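Local coordinates for outer membrane protein Omp121 (PDB 5FQ8), which probably imports nutrients across the bacterial outer membrane as a TonB-dependent transporter, a beta-barrel closed by an internal plug domain, at residues S92-T97 with D673-S678; N669-K674 with L694-N699; I732-E737 with M753-G758. All coordinates share one frame; numbering follows the deposited sequence.

Contact 1: S92-T97 with D673-S678; sequences SSLSGT and DKQIFS
The primary amide of Gln675 reaches across to the backbone of the loop 92-97 and gives the contact its one cross-segment hydrogen bond: NE2 donates to Ser92 O at 2.8 Å. The bond is bent, 134° at the hydrogen; the acceptor sits 31° out of the amide plane of Gln675, whereas the donor lies in the plane of the Ser92 carbonyl. Beyond CG the glutamine chain is extended, which carries the amide from the barrel strand to the loop.

Farther along the loop, Leu94 and Ser95 meet the Phe677 ring of the strand. Leu94 CB stands over one face, offset toward the rim, 4.2 Å from CD1, while Ser95 CB meets the ring edge in plane, 3.4 Å from CE1. With CG anti to the backbone N (chi1 173°), Phe677 holds its ring out toward the loop.

The loop conformation that offers these groups is itself held locally: Ser95 OG bonds to Leu94 O at 2.7 Å on a carbonyl lone pair, and Asn98 OD1 accepts from Ser93 N. The chain turns through a cis peptide before Gly96. On the strand side, backbone bonds pair Gln675 with Leu694 and Phe677 with Met692. Away from the loop, Lys674 NZ and Asp673 OD2 form a salt bridge at 2.9 Å.

Segment 92-97 belongs to the plug and 673-678 to the barrel strand 661-680, so this is a plug-to-wall contact. With one hydrogen bond from a neutral amide to a backbone carbonyl, apolar packing on an aromatic ring and no ion pair between the segments, it probably depends little on ionisation.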
loop_
_atom_site.group_PDB
_atom_site.type_symbol
_atom_site.label_atom_id
_atom_site.label_comp_id
_atom_site.label_asym_id
_atom_site.label_seq_id
_atom_site.Cartn_x
_atom_site.Cartn_y
_atom_site.Cartn_z
ATOM N N SER B 92 16.999 31.728 -10.780
ATOM C CA SER B 92 15.970 32.735 -10.619
ATOM C C SER B 92 14.810 32.241 -9.782
ATOM O O SER B 92 14.218 33.017 -9.031
ATOM C CB SER B 92 15.444 33.174 -11.975
ATOM O OG SER B 92 16.507 33.596 -12.795
ATOM N N SER B 93 14.478 30.962 -9.894
ATOM C CA SER B 93 13.330 30.389 -9.207
ATOM C C SER B 93 13.776 29.958 -7.820
ATOM O O SER B 93 14.665 29.112 -7.684
ATOM C CB SER B 93 12.772 29.215 -10.013
ATOM O OG SER B 93 11.491 28.804 -9.567
ATOM N N LEU B 94 13.189 30.555 -6.784
ATOM C CA LEU B 94 13.658 30.228 -5.448
ATOM C C LEU B 94 13.238 28.831 -5.053
ATOM O O LEU B 94 13.918 28.186 -4.261
ATOM C CB LEU B 94 13.155 31.239 -4.441
ATOM C CG LEU B 94 14.190 31.558 -3.387
ATOM C CD1 LEU B 94 15.458 31.927 -4.086
ATOM C CD2 LEU B 94 13.690 32.708 -2.561
ATOM N N SER B 95 12.127 28.355 -5.575
ATOM C CA SER B 95 11.857 26.934 -5.560
ATOM C C SER B 95 10.816 26.632 -6.597
ATOM O O SER B 95 9.724 27.206 -6.574
ATOM C CB SER B 95 11.402 26.457 -4.196
ATOM O OG SER B 95 12.520 26.050 -3.437
ATOM N N GLY B 96 11.190 25.790 -7.552
ATOM C CA GLY B 96 12.562 25.325 -7.697
ATOM C C GLY B 96 12.825 24.797 -9.099
ATOM O O GLY B 96 13.320 23.689 -9.292
ATOM N N THR B 97 12.466 25.602 -10.091
ATOM C CA THR B 97 12.520 25.202 -11.491
ATOM C C THR B 97 13.511 26.100 -12.218
ATOM O O THR B 97 13.163 27.209 -12.635
ATOM C CB THR B 97 11.147 25.299 -12.129
ATOM O OG1 THR B 97 10.196 24.578 -11.340
ATOM C CG2 THR B 97 11.198 24.727 -13.536
ATOM N N ASP B 673 11.063 38.984 -10.874
ATOM C CA ASP B 673 10.220 39.638 -9.885
ATOM C C ASP B 673 8.894 38.909 -9.721
ATOM O O ASP B 673 8.444 38.184 -10.605
ATOM C CB ASP B 673 9.943 41.089 -10.273
ATOM C CG ASP B 673 9.572 41.938 -9.088
ATOM O OD1 ASP B 673 9.953 41.580 -7.965
ATOM O OD2 ASP B 673 8.906 42.968 -9.271
ATOM N N LYS B 674 8.264 39.132 -8.577
ATOM C CA LYS B 674 6.932 38.618 -8.261
ATOM C C LYS B 674 6.818 37.109 -8.456
ATOM O O LYS B 674 5.739 36.599 -8.733
ATOM C CB LYS B 674 5.845 39.326 -9.075
ATOM C CG LYS B 674 5.936 40.837 -9.109
ATOM C CD LYS B 674 6.004 41.444 -7.726
ATOM C CE LYS B 674 5.617 42.922 -7.743
ATOM N NZ LYS B 674 6.056 43.603 -8.993
ATOM N N GLN B 675 7.909 36.374 -8.314
ATOM C CA GLN B 675 7.834 34.925 -8.403
ATOM C C GLN B 675 7.004 34.368 -7.254
ATOM O O GLN B 675 7.266 34.661 -6.085
ATOM C CB GLN B 675 9.248 34.353 -8.406
ATOM C CG GLN B 675 9.519 33.184 -7.506
ATOM C CD GLN B 675 10.997 32.953 -7.339
ATOM O OE1 GLN B 675 11.426 31.971 -6.761
ATOM N NE2 GLN B 675 11.785 33.863 -7.861
ATOM N N ILE B 676 5.986 33.580 -7.590
ATOM C CA ILE B 676 5.119 32.990 -6.577
ATOM C C ILE B 676 5.851 31.869 -5.860
ATOM O O ILE B 676 6.393 30.959 -6.485
ATOM C CB ILE B 676 3.823 32.471 -7.206
ATOM C CG1 ILE B 676 2.940 33.613 -7.664
ATOM C CG2 ILE B 676 3.074 31.683 -6.212
ATOM C CD1 ILE B 676 2.978 33.840 -9.117
ATOM N N PHE B 677 5.826 31.906 -4.538
ATOM C CA PHE B 677 6.648 31.011 -3.747
ATOM C C PHE B 677 5.985 30.811 -2.398
ATOM O O PHE B 677 5.352 31.729 -1.877
ATOM C CB PHE B 677 8.056 31.601 -3.600
ATOM C CG PHE B 677 8.936 30.857 -2.664
ATOM C CD1 PHE B 677 9.506 29.669 -3.031
ATOM C CD2 PHE B 677 9.218 31.365 -1.428
ATOM C CE1 PHE B 677 10.324 28.989 -2.185
ATOM C CE2 PHE B 677 10.035 30.688 -0.566
ATOM C CZ PHE B 677 10.596 29.488 -0.952
ATOM N N SER B 678 6.110 29.606 -1.850
ATOM C CA SER B 678 5.549 29.300 -0.533
ATOM C C SER B 678 6.528 29.794 0.512
ATOM O O SER B 678 7.408 29.068 0.968
ATOM C CB SER B 678 5.277 27.812 -0.399
ATOM O OG SER B 678 4.080 27.458 -1.072
#

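Contact 2: N669-K674 with L694-N699; sequences NRNTDK and LGKIRN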
loop_
_atom_site.group_PDB
_atom_site.type_symbol
_atom_site.label_atom_id
_atom_site.label_comp_id
_atom_site.label_asym_id
_atom_site.label_seq_id
_atom_site.Cartn_x
_atom_site.Cartn_y
_atom_site.Cartn_z
ATOM N N ASN B 669 21.970 41.657 -17.223
ATOM C CA ASN B 669 21.404 42.119 -15.961
ATOM C C ASN B 669 19.976 41.595 -15.888
ATOM O O ASN B 669 19.094 42.109 -16.576
ATOM C CB ASN B 669 21.461 43.640 -15.879
ATOM C CG ASN B 669 20.718 44.189 -14.692
ATOM O OD1 ASN B 669 21.261 44.282 -13.606
ATOM N ND2 ASN B 669 19.470 44.575 -14.901
ATOM N N ARG B 670 19.755 40.583 -15.051
ATOM C CA ARG B 670 18.522 39.800 -15.013
ATOM C C ARG B 670 17.808 40.015 -13.688
ATOM O O ARG B 670 18.416 39.843 -12.628
ATOM C CB ARG B 670 18.855 38.317 -15.190
ATOM C CG ARG B 670 17.758 37.419 -15.641
ATOM C CD ARG B 670 18.277 35.998 -15.559
ATOM N NE ARG B 670 17.786 35.120 -16.618
ATOM C CZ ARG B 670 18.331 35.030 -17.823
ATOM N NH1 ARG B 670 19.368 35.773 -18.128
ATOM N NH2 ARG B 670 17.830 34.207 -18.724
ATOM N N ASN B 671 16.522 40.374 -13.739
ATOM C CA ASN B 671 15.702 40.553 -12.535
ATOM C C ASN B 671 14.432 39.729 -12.666
ATOM O O ASN B 671 13.582 40.031 -13.504
ATOM C CB ASN B 671 15.344 42.023 -12.298
ATOM C CG ASN B 671 16.477 42.809 -11.669
ATOM O OD1 ASN B 671 17.064 43.680 -12.300
ATOM N ND2 ASN B 671 16.793 42.501 -10.425
ATOM N N THR B 672 14.293 38.718 -11.825
ATOM C CA THR B 672 13.074 37.920 -11.736
ATOM C C THR B 672 12.233 38.430 -10.569
ATOM O O THR B 672 12.639 38.315 -9.413
ATOM C CB THR B 672 13.420 36.447 -11.566
ATOM O OG1 THR B 672 14.272 36.043 -12.637
ATOM C CG2 THR B 672 12.161 35.612 -11.582
ATOM N N ASP B 673 11.063 38.984 -10.874
ATOM C CA ASP B 673 10.220 39.638 -9.885
ATOM C C ASP B 673 8.894 38.909 -9.721
ATOM O O ASP B 673 8.444 38.184 -10.605
ATOM C CB ASP B 673 9.943 41.089 -10.273
ATOM C CG ASP B 673 9.572 41.938 -9.088
ATOM O OD1 ASP B 673 9.953 41.580 -7.965
ATOM O OD2 ASP B 673 8.906 42.968 -9.271
ATOM N N LYS B 674 8.264 39.132 -8.577
ATOM C CA LYS B 674 6.932 38.618 -8.261
ATOM C C LYS B 674 6.818 37.109 -8.456
ATOM O O LYS B 674 5.739 36.599 -8.733
ATOM C CB LYS B 674 5.845 39.326 -9.075
ATOM C CG LYS B 674 5.936 40.837 -9.109
ATOM C CD LYS B 674 6.004 41.444 -7.726
ATOM C CE LYS B 674 5.617 42.922 -7.743
ATOM N NZ LYS B 674 6.056 43.603 -8.993
ATOM N N LEU B 694 7.235 37.112 -4.553
ATOM C CA LEU B 694 8.477 37.503 -3.911
ATOM C C LEU B 694 9.007 38.808 -4.491
ATOM O O LEU B 694 8.387 39.460 -5.333
ATOM C CB LEU B 694 9.531 36.416 -4.058
ATOM C CG LEU B 694 9.328 35.082 -3.371
ATOM C CD1 LEU B 694 10.613 34.313 -3.366
ATOM C CD2 LEU B 694 8.840 35.283 -1.975
ATOM N N GLY B 695 10.175 39.191 -4.021
ATOM C CA GLY B 695 10.895 40.299 -4.602
ATOM C C GLY B 695 11.721 39.867 -5.794
ATOM O O GLY B 695 11.509 38.812 -6.392
ATOM N N LYS B 696 12.687 40.704 -6.135
ATOM C CA LYS B 696 13.565 40.463 -7.267
ATOM C C LYS B 696 14.723 39.560 -6.878
ATOM O O LYS B 696 15.407 39.801 -5.884
ATOM C CB LYS B 696 14.099 41.787 -7.807
ATOM C CG LYS B 696 13.029 42.708 -8.331
ATOM C CD LYS B 696 13.546 44.100 -8.599
ATOM C CE LYS B 696 12.424 44.955 -9.078
ATOM N NZ LYS B 696 12.887 46.204 -9.670
ATOM N N ILE B 697 14.928 38.524 -7.661
ATOM C CA ILE B 697 16.149 37.742 -7.631
ATOM C C ILE B 697 16.992 38.180 -8.817
ATOM O O ILE B 697 16.579 38.028 -9.971
ATOM C CB ILE B 697 15.854 36.240 -7.682
ATOM C CG1 ILE B 697 14.810 35.888 -6.644
ATOM C CG2 ILE B 697 17.115 35.446 -7.426
ATOM C CD1 ILE B 697 15.402 35.661 -5.325
ATOM N N ARG B 698 18.155 38.745 -8.539
ATOM C CA ARG B 698 18.972 39.372 -9.559
ATOM C C ARG B 698 20.155 38.488 -9.909
ATOM O O ARG B 698 20.809 37.932 -9.023
ATOM C CB ARG B 698 19.458 40.741 -9.096
ATOM C CG ARG B 698 20.097 41.556 -10.178
ATOM C CD ARG B 698 20.434 42.919 -9.684
ATOM N NE ARG B 698 21.508 42.855 -8.713
ATOM C CZ ARG B 698 21.879 43.875 -7.956
ATOM N NH1 ARG B 698 21.252 45.034 -8.052
ATOM N NH2 ARG B 698 22.876 43.728 -7.104
ATOM N N ASN B 699 20.403 38.341 -11.208
ATOM C CA ASN B 699 21.596 37.680 -11.726
ATOM C C ASN B 699 22.252 38.617 -12.731
ATOM O O ASN B 699 21.655 38.956 -13.753
ATOM C CB ASN B 699 21.259 36.335 -12.366
ATOM C CG ASN B 699 20.920 35.280 -11.346
ATOM O OD1 ASN B 699 21.796 34.680 -10.735
ATOM N ND2 ASN B 699 19.634 35.047 -11.157
HETATM O O HOH W 1 17.374 36.315 -11.747
#
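Two neighbouring antiparallel strands of the transporter's beta-barrel, 661-680 and 697-712, meet here near the end where the second begins. Their short axes approach to 4.7 Å with N-to-C directions 164° apart. Arg670 with Asn699 and Thr672 with Ile697 are hydrogen-bonded pairs; Asn671 with Arg698, between them, is a non-hydrogen-bonded pair. In the Thr672 pair, Thr672 N points almost straight at Ile697 O (3.0 Å, 179°), and Ile697 N returns a bond to Thr672 O at 2.9 Å. Beyond it the register loosens to a weak bond from Lys674 N to Leu694 O, 3.3 Å.

On the face carrying Asn671 and Arg698 these side chains run side by side in the same direction, their amide and guanidinium planes 63° apart. Asn671 ND2 lies against the aliphatic part of the arginine, 3.4 Å from Arg698 CG. Asp673 and Lys696 cross obliquely: Asp673 CG is anti to its backbone N, which brings OD1 to 3.3 Å from Lys696 CG, while the lysine extends past the carboxylate and its NZ stays 5.1 Å from Asp673 OD2. An alanine in place of Asp673 would probably uncover the Lys696 methylenes and, with the carboxylate gone, leave Lys674 without its ion-pair partner on this strand.

The opposite face, with Arg670, Thr672, Ile697 and Asn699, adjoins the plug: Arg670 NH2 donates to Ala158 O and Lys145 O while its NH1 pairs with Glu647, and Asn699 ND2 bonds Val91 O, its OD1 Asn727. There a water donates to Ile697 O at 2.6 Å, accepts from Asn699 ND2 and is also hydrogen-bonded to Thr672 OG1.

Contact 3: I732-E737 with M753-G758; sequences ISLPEE and MYAITG
Thr757 and Leu734, the two residues most covered here, join the loop after barrel strand 716-731 to the segment 753-758 that carries strand 752-756, part of a separate four-stranded antiparallel sheet. The contact is therefore one between a barrel-strand exit and an adjoining small sheet.

Thr757 uses both branches. Its CG2, anti to the backbone N (chi1 -77° for OG1), lies against the backbone of the other segment, 3.4 Å from Ile732 O and 3.7 Å from Ser733 CA. The hydroxyl lies beside its own backbone N and accepts a weak hydrogen bond from Leu734 N at 3.4 Å; it also bonds to Gly740 O, so this oxygen ties together two points of the same loop.

Leu734 starts out toward the other segment at CB, with CG beside its backbone N and the chain extended at chi2 (173°). CB passes near the Thr757 hydroxyl, and the rest of the side chain runs on to Ala755, also touching Leu694 and Thr742. Ala755 turns its methyl toward the leucine and touches Leu94 of the plug as well. At the tip of Leu734, CD1 lies 4.2 Å from Ala755 CB.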
loop_
_atom_site.group_PDB
_atom_site.type_symbol
_atom_site.label_atom_id
_atom_site.label_comp_id
_atom_site.label_asym_id
_atom_site.label_seq_id
_atom_site.Cartn_x
_atom_site.Cartn_y
_atom_site.Cartn_z
ATOM N N ILE B 732 17.000 40.340 -3.894
ATOM C CA ILE B 732 16.932 41.767 -3.601
ATOM C C ILE B 732 16.034 42.051 -2.410
ATOM O O ILE B 732 16.407 42.793 -1.506
ATOM C CB ILE B 732 16.503 42.564 -4.850
ATOM C CG1 ILE B 732 17.715 42.788 -5.747
ATOM C CG2 ILE B 732 15.934 43.895 -4.446
ATOM C CD1 ILE B 732 17.498 43.841 -6.798
ATOM N N SER B 733 14.845 41.466 -2.382
ATOM C CA SER B 733 13.995 41.576 -1.210
ATOM C C SER B 733 13.139 40.331 -1.105
ATOM O O SER B 733 12.773 39.725 -2.110
ATOM C CB SER B 733 13.109 42.818 -1.257
ATOM O OG SER B 733 12.281 42.797 -2.401
ATOM N N LEU B 734 12.864 39.934 0.127
ATOM C CA LEU B 734 11.853 38.957 0.442
ATOM C C LEU B 734 10.832 39.638 1.334
ATOM O O LEU B 734 11.229 40.315 2.289
ATOM C CB LEU B 734 12.456 37.749 1.144
ATOM C CG LEU B 734 13.232 36.816 0.226
ATOM C CD1 LEU B 734 13.919 35.777 1.029
ATOM C CD2 LEU B 734 12.303 36.165 -0.767
ATOM N N PRO B 735 9.531 39.514 1.047
ATOM C CA PRO B 735 8.512 40.274 1.782
ATOM C C PRO B 735 8.760 40.448 3.272
ATOM O O PRO B 735 8.827 39.476 4.029
ATOM C CB PRO B 735 7.249 39.456 1.516
ATOM C CG PRO B 735 7.449 38.972 0.159
ATOM C CD PRO B 735 8.920 38.686 0.008
ATOM N N GLU B 736 8.899 41.712 3.676
ATOM C CA GLU B 736 9.357 42.043 5.020
ATOM C C GLU B 736 8.461 41.431 6.070
ATOM O O GLU B 736 8.939 40.921 7.086
ATOM C CB GLU B 736 9.388 43.559 5.208
ATOM C CG GLU B 736 10.550 44.301 4.568
ATOM C CD GLU B 736 10.413 45.812 4.699
ATOM O OE1 GLU B 736 9.315 46.263 5.086
ATOM O OE2 GLU B 736 11.389 46.547 4.421
ATOM N N GLU B 737 7.155 41.451 5.817
ATOM C CA GLU B 737 6.165 41.123 6.830
ATOM C C GLU B 737 6.357 39.744 7.413
ATOM O O GLU B 737 5.891 39.493 8.522
ATOM C CB GLU B 737 4.772 41.259 6.243
ATOM C CG GLU B 737 4.588 42.563 5.508
ATOM C CD GLU B 737 5.016 42.465 4.070
ATOM O OE1 GLU B 737 4.749 41.413 3.459
ATOM O OE2 GLU B 737 5.630 43.422 3.558
ATOM N N MET B 753 20.626 26.049 4.538
ATOM C CA MET B 753 20.862 26.939 3.412
ATOM C C MET B 753 19.613 27.773 3.169
ATOM O O MET B 753 18.511 27.235 3.059
ATOM C CB MET B 753 21.252 26.128 2.169
ATOM C CG MET B 753 21.437 26.923 0.892
ATOM S SD MET B 753 21.462 25.911 -0.581
ATOM C CE MET B 753 23.146 25.717 -0.846
ATOM N N TYR B 754 19.785 29.073 3.085
ATOM C CA TYR B 754 18.665 29.998 3.143
ATOM C C TYR B 754 18.574 30.812 1.869
ATOM O O TYR B 754 19.372 30.663 0.956
ATOM C CB TYR B 754 18.796 30.922 4.357
ATOM C CG TYR B 754 18.620 30.194 5.659
ATOM C CD1 TYR B 754 17.349 29.912 6.146
ATOM C CD2 TYR B 754 19.715 29.750 6.386
ATOM C CE1 TYR B 754 17.175 29.226 7.314
ATOM C CE2 TYR B 754 19.546 29.069 7.565
ATOM C CZ TYR B 754 18.272 28.808 8.021
ATOM O OH TYR B 754 18.082 28.128 9.197
ATOM N N ALA B 755 17.560 31.663 1.817
ATOM C CA ALA B 755 17.499 32.796 0.907
ATOM C C ALA B 755 17.189 34.011 1.761
ATOM O O ALA B 755 16.095 34.118 2.310
ATOM C CB ALA B 755 16.447 32.599 -0.176
ATOM N N ILE B 756 18.153 34.908 1.889
ATOM C CA ILE B 756 18.071 36.049 2.788
ATOM C C ILE B 756 18.099 37.323 1.962
ATOM O O ILE B 756 18.678 37.355 0.877
ATOM C CB ILE B 756 19.227 35.995 3.793
ATOM C CG1 ILE B 756 19.359 34.581 4.334
ATOM C CG2 ILE B 756 18.983 36.926 4.922
ATOM C CD1 ILE B 756 20.408 34.446 5.388
ATOM N N THR B 757 17.490 38.382 2.489
ATOM C CA THR B 757 17.079 39.508 1.657
ATOM C C THR B 757 18.246 40.121 0.896
ATOM O O THR B 757 18.256 40.119 -0.334
ATOM C CB THR B 757 16.363 40.569 2.495
ATOM O OG1 THR B 757 15.034 40.131 2.768
ATOM C CG2 THR B 757 16.267 41.867 1.743
ATOM N N GLY B 758 19.233 40.666 1.591
ATOM C CA GLY B 758 20.243 41.382 0.831
ATOM C C GLY B 758 21.476 40.569 0.500
ATOM O O GLY B 758 22.584 41.101 0.492
#

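Contacts 1 and 2 share Asp673 and Lys674 on barrel strand 661-680, with centres about 9 Å apart; Gln675 O and Leu694 N, 2.9 Å apart, probably hydrogen-bond between them. Contact 3 lies about 12 Å, centre to centre, from each of the others. It joins contact 2 through a probable bond between Lys696 O and Ile732 N at 2.6 Å. Apolar tips connect all three: Leu94 CD2 is 3.6 Å from Leu694 CD1 and 3.6 Å from Ala755 CB, and Leu694 CD1 is 3.6 Å from Leu734 CD2. Plug, barrel wall and small sheet thus meet around these leucines, away from the calcium, magnesium and lipid sites.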